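PDB 4XG1: diaminopimelate decarboxylase from Psychromonas ingrahamii, which probably decarboxylates meso-2,6-diaminopimelate to L-lysine, the last step of lysine biosynthesis, with pyridoxal 5'-phosphate as cofactor. Local coordinates for residues I151-D156 and E213-L218; L219-D223 and R263-L269. All coordinates share one frame; numbering follows the deposited sequence.

Contact 1 (I151-D156 and E213-L218)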
loop_
_atom_site.group_PDB
_atom_site.type_symbol
_atom_site.label_atom_id
_atom_site.label_comp_id
_atom_site.label_asym_id
_atom_site.label_seq_id
_atom_site.Cartn_x
_atom_site.Cartn_y
_atom_site.Cartn_z
ATOM N N ILE B 151 -16.690 21.912 -1.276
ATOM C CA ILE B 151 -18.010 21.938 -0.766
ATOM C C ILE B 151 -18.659 20.598 -0.973
ATOM O O ILE B 151 -18.446 19.928 -1.978
ATOM C CB ILE B 151 -18.864 22.977 -1.528
ATOM C CG1 ILE B 151 -18.331 24.372 -1.288
ATOM C CG2 ILE B 151 -20.341 22.895 -1.132
ATOM C CD1 ILE B 151 -18.240 24.732 0.175
ATOM N N ASN B 152 -19.400 20.195 0.045
ATOM C CA ASN B 152 -20.190 19.006 0.001
ATOM C C ASN B 152 -21.634 19.394 -0.220
ATOM O O ASN B 152 -22.355 19.733 0.733
ATOM C CB ASN B 152 -20.033 18.206 1.305
ATOM C CG ASN B 152 -18.583 17.908 1.633
ATOM O OD1 ASN B 152 -17.733 17.951 0.769
ATOM N ND2 ASN B 152 -18.307 17.593 2.893
ATOM N N PRO B 153 -22.081 19.285 -1.476
ATOM C CA PRO B 153 -23.491 19.507 -1.702
ATOM C C PRO B 153 -24.413 18.522 -1.012
ATOM O O PRO B 153 -24.031 17.404 -0.668
ATOM C CB PRO B 153 -23.638 19.392 -3.209
ATOM C CG PRO B 153 -22.337 18.883 -3.745
ATOM C CD PRO B 153 -21.435 18.570 -2.601
ATOM N N ASN B 154 -25.661 18.922 -0.928
ATOM C CA ASN B 154 -26.680 18.202 -0.251
ATOM C C ASN B 154 -27.301 17.433 -1.378
ATOM O O ASN B 154 -28.371 17.780 -1.890
ATOM C CB ASN B 154 -27.698 19.178 0.360
ATOM C CG ASN B 154 -28.129 20.290 -0.615
ATOM O OD1 ASN B 154 -29.213 20.193 -1.178
ATOM N ND2 ASN B 154 -27.297 21.345 -0.822
ATOM N N ILE B 155 -26.587 16.408 -1.823
ATOM C CA ILE B 155 -27.139 15.458 -2.770
ATOM C C ILE B 155 -28.308 14.716 -2.083
ATOM O O ILE B 155 -28.239 14.382 -0.889
ATOM C CB ILE B 155 -26.039 14.483 -3.211
ATOM C CG1 ILE B 155 -24.927 15.260 -3.966
ATOM C CG2 ILE B 155 -26.594 13.285 -3.998
ATOM C CD1 ILE B 155 -25.375 16.298 -5.002
ATOM N N ASP B 156 -29.385 14.490 -2.833
ATOM C CA ASP B 156 -30.537 13.726 -2.378
ATOM C C ASP B 156 -30.240 12.230 -2.127
ATOM O O ASP B 156 -29.918 11.445 -3.050
ATOM C CB ASP B 156 -31.644 13.900 -3.403
ATOM C CG ASP B 156 -32.888 13.110 -3.074
ATOM O OD1 ASP B 156 -33.355 13.157 -1.909
ATOM O OD2 ASP B 156 -33.386 12.434 -3.992
ATOM N N GLU B 213 -26.574 16.744 -10.300
ATOM C CA GLU B 213 -27.134 17.162 -9.025
ATOM C C GLU B 213 -26.177 18.043 -8.258
ATOM O O GLU B 213 -26.568 19.064 -7.717
ATOM C CB GLU B 213 -27.566 15.967 -8.199
ATOM C CG GLU B 213 -28.445 16.432 -7.043
ATOM C CD GLU B 213 -29.323 15.363 -6.413
ATOM O OE1 GLU B 213 -29.396 14.194 -6.899
ATOM O OE2 GLU B 213 -29.979 15.709 -5.417
ATOM N N ALA B 214 -24.916 17.659 -8.226
ATOM C CA ALA B 214 -23.884 18.423 -7.535
ATOM C C ALA B 214 -23.639 19.789 -8.173
ATOM O O ALA B 214 -23.527 20.815 -7.481
ATOM C CB ALA B 214 -22.582 17.629 -7.521
ATOM N N LEU B 215 -23.545 19.789 -9.496
ATOM C CA LEU B 215 -23.418 21.035 -10.216
ATOM C C LEU B 215 -24.531 22.050 -9.874
ATOM O O LEU B 215 -24.260 23.178 -9.379
ATOM C CB LEU B 215 -23.400 20.752 -11.713
ATOM C CG LEU B 215 -23.417 21.944 -12.655
ATOM C CD1 LEU B 215 -22.344 22.925 -12.239
ATOM C CD2 LEU B 215 -23.206 21.462 -14.050
ATOM N N ASP B 216 -25.781 21.633 -10.090
ATOM C CA ASP B 216 -26.951 22.459 -9.736
ATOM C C ASP B 216 -26.765 23.158 -8.404
ATOM O O ASP B 216 -26.892 24.369 -8.318
ATOM C CB ASP B 216 -28.221 21.605 -9.724
ATOM C CG ASP B 216 -28.652 21.157 -11.139
ATOM O OD1 ASP B 216 -28.076 21.673 -12.132
ATOM O OD2 ASP B 216 -29.547 20.282 -11.267
ATOM N N LYS B 217 -26.456 22.417 -7.355
ATOM C CA LYS B 217 -26.422 23.010 -6.010
ATOM C C LYS B 217 -25.272 23.911 -5.815
ATOM O O LYS B 217 -25.307 24.789 -4.952
ATOM C CB LYS B 217 -26.360 21.935 -4.956
ATOM C CG LYS B 217 -27.345 20.838 -5.346
ATOM C CD LYS B 217 -28.497 20.824 -4.395
ATOM C CE LYS B 217 -29.191 19.509 -4.583
ATOM N NZ LYS B 217 -30.282 19.358 -3.603
ATOM N N LEU B 218 -24.220 23.683 -6.578
ATOM C CA LEU B 218 -23.068 24.571 -6.515
ATOM C C LEU B 218 -23.302 25.886 -7.303
ATOM O O LEU B 218 -22.836 26.945 -6.869
ATOM C CB LEU B 218 -21.791 23.861 -7.010
ATOM C CG LEU B 218 -21.333 22.653 -6.191
ATOM C CD1 LEU B 218 -20.198 21.926 -6.898
ATOM C CD2 LEU B 218 -20.919 22.997 -4.776
#

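Contact 2 (L219-D223 and R263-L269)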
loop_
_atom_site.group_PDB
_atom_site.type_symbol
_atom_site.label_atom_id
_atom_site.label_comp_id
_atom_site.label_asym_id
_atom_site.label_seq_id
_atom_site.Cartn_x
_atom_site.Cartn_y
_atom_site.Cartn_z
ATOM N N LEU B 219 -24.049 25.811 -8.401
ATOM C CA LEU B 219 -24.447 27.020 -9.139
ATOM C C LEU B 219 -25.336 27.908 -8.291
ATOM O O LEU B 219 -25.067 29.093 -8.127
ATOM C CB LEU B 219 -25.157 26.676 -10.427
ATOM C CG LEU B 219 -24.275 25.945 -11.440
ATOM C CD1 LEU B 219 -25.050 25.542 -12.677
ATOM C CD2 LEU B 219 -23.081 26.802 -11.824
ATOM N N ILE B 220 -26.346 27.307 -7.680
ATOM C CA ILE B 220 -27.157 27.992 -6.681
ATOM C C ILE B 220 -26.262 28.691 -5.690
ATOM O O ILE B 220 -26.474 29.881 -5.375
ATOM C CB ILE B 220 -28.091 26.998 -5.945
ATOM C CG1 ILE B 220 -29.229 26.589 -6.856
ATOM C CG2 ILE B 220 -28.639 27.583 -4.650
ATOM C CD1 ILE B 220 -29.899 25.291 -6.430
ATOM N N LEU B 221 -25.282 27.969 -5.164
ATOM C CA LEU B 221 -24.378 28.558 -4.154
ATOM C C LEU B 221 -23.552 29.707 -4.730
ATOM O O LEU B 221 -23.244 30.668 -4.020
ATOM C CB LEU B 221 -23.416 27.501 -3.580
ATOM C CG LEU B 221 -22.222 28.023 -2.765
ATOM C CD1 LEU B 221 -22.690 28.751 -1.518
ATOM C CD2 LEU B 221 -21.271 26.902 -2.353
ATOM N N ILE B 222 -23.126 29.559 -5.984
ATOM C CA ILE B 222 -22.318 30.588 -6.598
ATOM C C ILE B 222 -23.103 31.885 -6.660
ATOM O O ILE B 222 -22.621 32.946 -6.215
ATOM C CB ILE B 222 -21.897 30.185 -8.006
ATOM C CG1 ILE B 222 -20.714 29.215 -7.911
ATOM C CG2 ILE B 222 -21.538 31.430 -8.816
ATOM C CD1 ILE B 222 -20.433 28.467 -9.191
ATOM N N ASP B 223 -24.333 31.761 -7.153
ATOM C CA ASP B 223 -25.268 32.877 -7.226
ATOM C C ASP B 223 -25.484 33.528 -5.868
ATOM O O ASP B 223 -25.329 34.740 -5.726
ATOM C CB ASP B 223 -26.573 32.416 -7.853
ATOM C CG ASP B 223 -26.392 32.026 -9.318
ATOM O OD1 ASP B 223 -25.317 32.334 -9.891
ATOM O OD2 ASP B 223 -27.303 31.412 -9.899
ATOM N N ARG B 263 -25.877 21.750 -19.172
ATOM C CA ARG B 263 -26.328 22.435 -17.897
ATOM C C ARG B 263 -25.750 23.826 -17.653
ATOM O O ARG B 263 -26.259 24.596 -16.818
ATOM C CB ARG B 263 -26.068 21.593 -16.621
ATOM C CG ARG B 263 -27.244 20.822 -16.061
ATOM C CD ARG B 263 -28.518 21.638 -15.828
ATOM N NE ARG B 263 -28.444 22.583 -14.715
ATOM C CZ ARG B 263 -28.652 23.908 -14.740
ATOM N NH1 ARG B 263 -28.971 24.560 -15.854
ATOM N NH2 ARG B 263 -28.546 24.610 -13.603
ATOM N N MET B 264 -24.654 24.140 -18.325
ATOM C CA MET B 264 -24.011 25.473 -18.232
ATOM C C MET B 264 -24.690 26.491 -19.130
ATOM O O MET B 264 -24.300 27.676 -19.140
ATOM C CB MET B 264 -22.551 25.416 -18.656
ATOM C CG MET B 264 -21.636 24.735 -17.676
ATOM S SD MET B 264 -21.919 25.193 -15.941
ATOM C CE MET B 264 -20.939 26.646 -15.641
ATOM N N ALA B 265 -25.641 26.005 -19.926
ATOM C CA ALA B 265 -26.779 26.812 -20.362
ATOM C C ALA B 265 -26.304 28.069 -21.069
ATOM O O ALA B 265 -25.896 27.992 -22.220
ATOM C CB ALA B 265 -27.685 27.147 -19.160
ATOM N N GLY B 266 -26.326 29.205 -20.366
ATOM C CA GLY B 266 -25.692 30.436 -20.835
ATOM C C GLY B 266 -24.913 31.063 -19.703
ATOM O O GLY B 266 -25.317 32.092 -19.165
ATOM N N ARG B 267 -23.816 30.395 -19.311
ATOM C CA ARG B 267 -22.768 30.973 -18.425
ATOM C C ARG B 267 -21.377 30.936 -19.046
ATOM O O ARG B 267 -21.087 30.141 -19.935
ATOM C CB ARG B 267 -22.674 30.232 -17.083
ATOM C CG ARG B 267 -23.628 30.708 -16.020
ATOM C CD ARG B 267 -23.698 29.649 -14.941
ATOM N NE ARG B 267 -24.123 30.178 -13.657
ATOM C CZ ARG B 267 -25.252 29.870 -13.038
ATOM N NH1 ARG B 267 -26.116 29.005 -13.584
ATOM N NH2 ARG B 267 -25.508 30.442 -11.860
ATOM N N SER B 268 -20.513 31.804 -18.539
ATOM C CA SER B 268 -19.135 31.842 -19.004
ATOM C C SER B 268 -18.156 31.382 -17.899
ATOM O O SER B 268 -16.952 31.548 -18.033
ATOM C CB SER B 268 -18.803 33.247 -19.521
ATOM O OG SER B 268 -18.467 34.129 -18.474
ATOM N N LEU B 269 -18.692 30.810 -16.820
ATOM C CA LEU B 269 -17.893 30.373 -15.666
ATOM C C LEU B 269 -16.964 29.244 -16.060
ATOM O O LEU B 269 -17.375 28.282 -16.727
ATOM C CB LEU B 269 -18.774 29.904 -14.525
ATOM C CG LEU B 269 -18.007 29.721 -13.209
ATOM C CD1 LEU B 269 -17.446 31.016 -12.656
ATOM C CD2 LEU B 269 -18.899 29.091 -12.171
#

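Contact 1 (I151-D156 and E213-L218)
Lys217 and Glu213, one turn apart on helix 209-227, reach out to the chain that leaves strand 145-152 of the TIM barrel, where it turns through the inverse gamma turn centred on Asn154. The contact thus joins the exit of a barrel strand to one of the helices outside the barrel. The bend of the lysine chain at chi2 (-111°), followed by a straight run, carries its tail obliquely across the Asn154 side chain and brings CE close to the Asn154 backbone. Its ammonium is gripped twice by this one residue: NZ bonds Asn154 O at 3.0 Å, tilted from the carbonyl plane, and Asn154 OD1 at 2.8 Å, well above the plane of the amide. Glu213 is extended, and its carboxylate is met from above its plane by a backbone N-H, with Asp156 N 2.9 Å from Glu213 OE2 and the N-H pointing nearly straight at the oxygen (163°). The aspartate's own carboxylate turns elsewhere, to Thr159.

Beside these polar arms, apolar side chains pack directly between the two segments. Ile155 crosses Glu213 at a slant and lays CD1 on the helix backbone, 3.5 Å from Ala214 N. Pro153 sets the CG of its ring against Ala214 CB at 4.0 Å, while Leu167 of helix 161-169 touches both Pro153 and Ile155. Farther along, Ile151 and Leu218 pass each other in opposite directions. Ile151 CG2, anti to the backbone N, makes the nearest approach, 3.7 Å from Leu218 CD2.

Contact 2 (L219-D223 and R263-L269)
Arg267 and Asp223 form the salt bridge between helix 209-227 and the loop 263-269. Extended from CG to NE, the arginine stretches from the loop to the helix and presents its guanidinium edge to the carboxylate, the two planes only 13° apart. A single nitrogen does the work: Arg267 NH2 lies 2.7 Å from Asp223 OD1 and 2.8 Å from Asp223 OD2, and both hydrogen bonds are weak, bent to about 125° at the hydrogen. This is a forked contact of one amino group with two oxygens, rather than a side-on pairing of two N-H groups.

The same guanidinium also packs against an apolar side chain. Leu219 slides past it in the opposite direction, placing CD2 over the centre of one face, 3.9 Å above the plane, while its CD1 sits 3.7 Å from Arg267 NH1. Leu219 CD1 is equally near Arg263 NH2, and the charge of Arg263 is met outside the contact by Asp216. A lysine in place of Arg267 would probably lose the flat surface against Leu219 CD2, leaving that methyl poorly packed, and the guanidinium edge that faces the Asp223 carboxylate.

Two contacts are purely apolar. Ile222 and Leu269 meet tip to tip, Ile222 CD1 to Leu269 CD2 at 3.4 Å, and Met264 CE approaches Leu219 CD2 more loosely at 4.4 Å.

The loop leads from helix 253-262 to strand 270-273 of the barrel, with Ala265 leaving the helical conformation at positive phi. Ile222 and Leu269 both rest on Leu235 of strand 234-236, and on another side of helix 209-227 Leu221 packs against helix 179-188.

Overall arrangement
Successive turns of helix 209-227 serve the two contacts, whose centres lie 13 Å apart: residues 213-218 face the end of strand 145-152, residues 219-223 the loop before strand 270-273. A salt bridge ties them together, Asp216 OD1 to Arg263 NE at 2.8 Å, beside Leu215 CD2 packed on Arg263 CB at 3.8 Å. Contact 1 is the one nearer the pyridoxal site. The side chain of Ile151 is about 12 Å from a bound LLP, the pyridoxal phosphate-lysine adduct; the side chain of Ala214 is about 11 Å from Gly240 and that of Leu218 about 11 Å from the Glu274 side chain, both predicted to bind the cofactor. Contact 2 lies away from these sites.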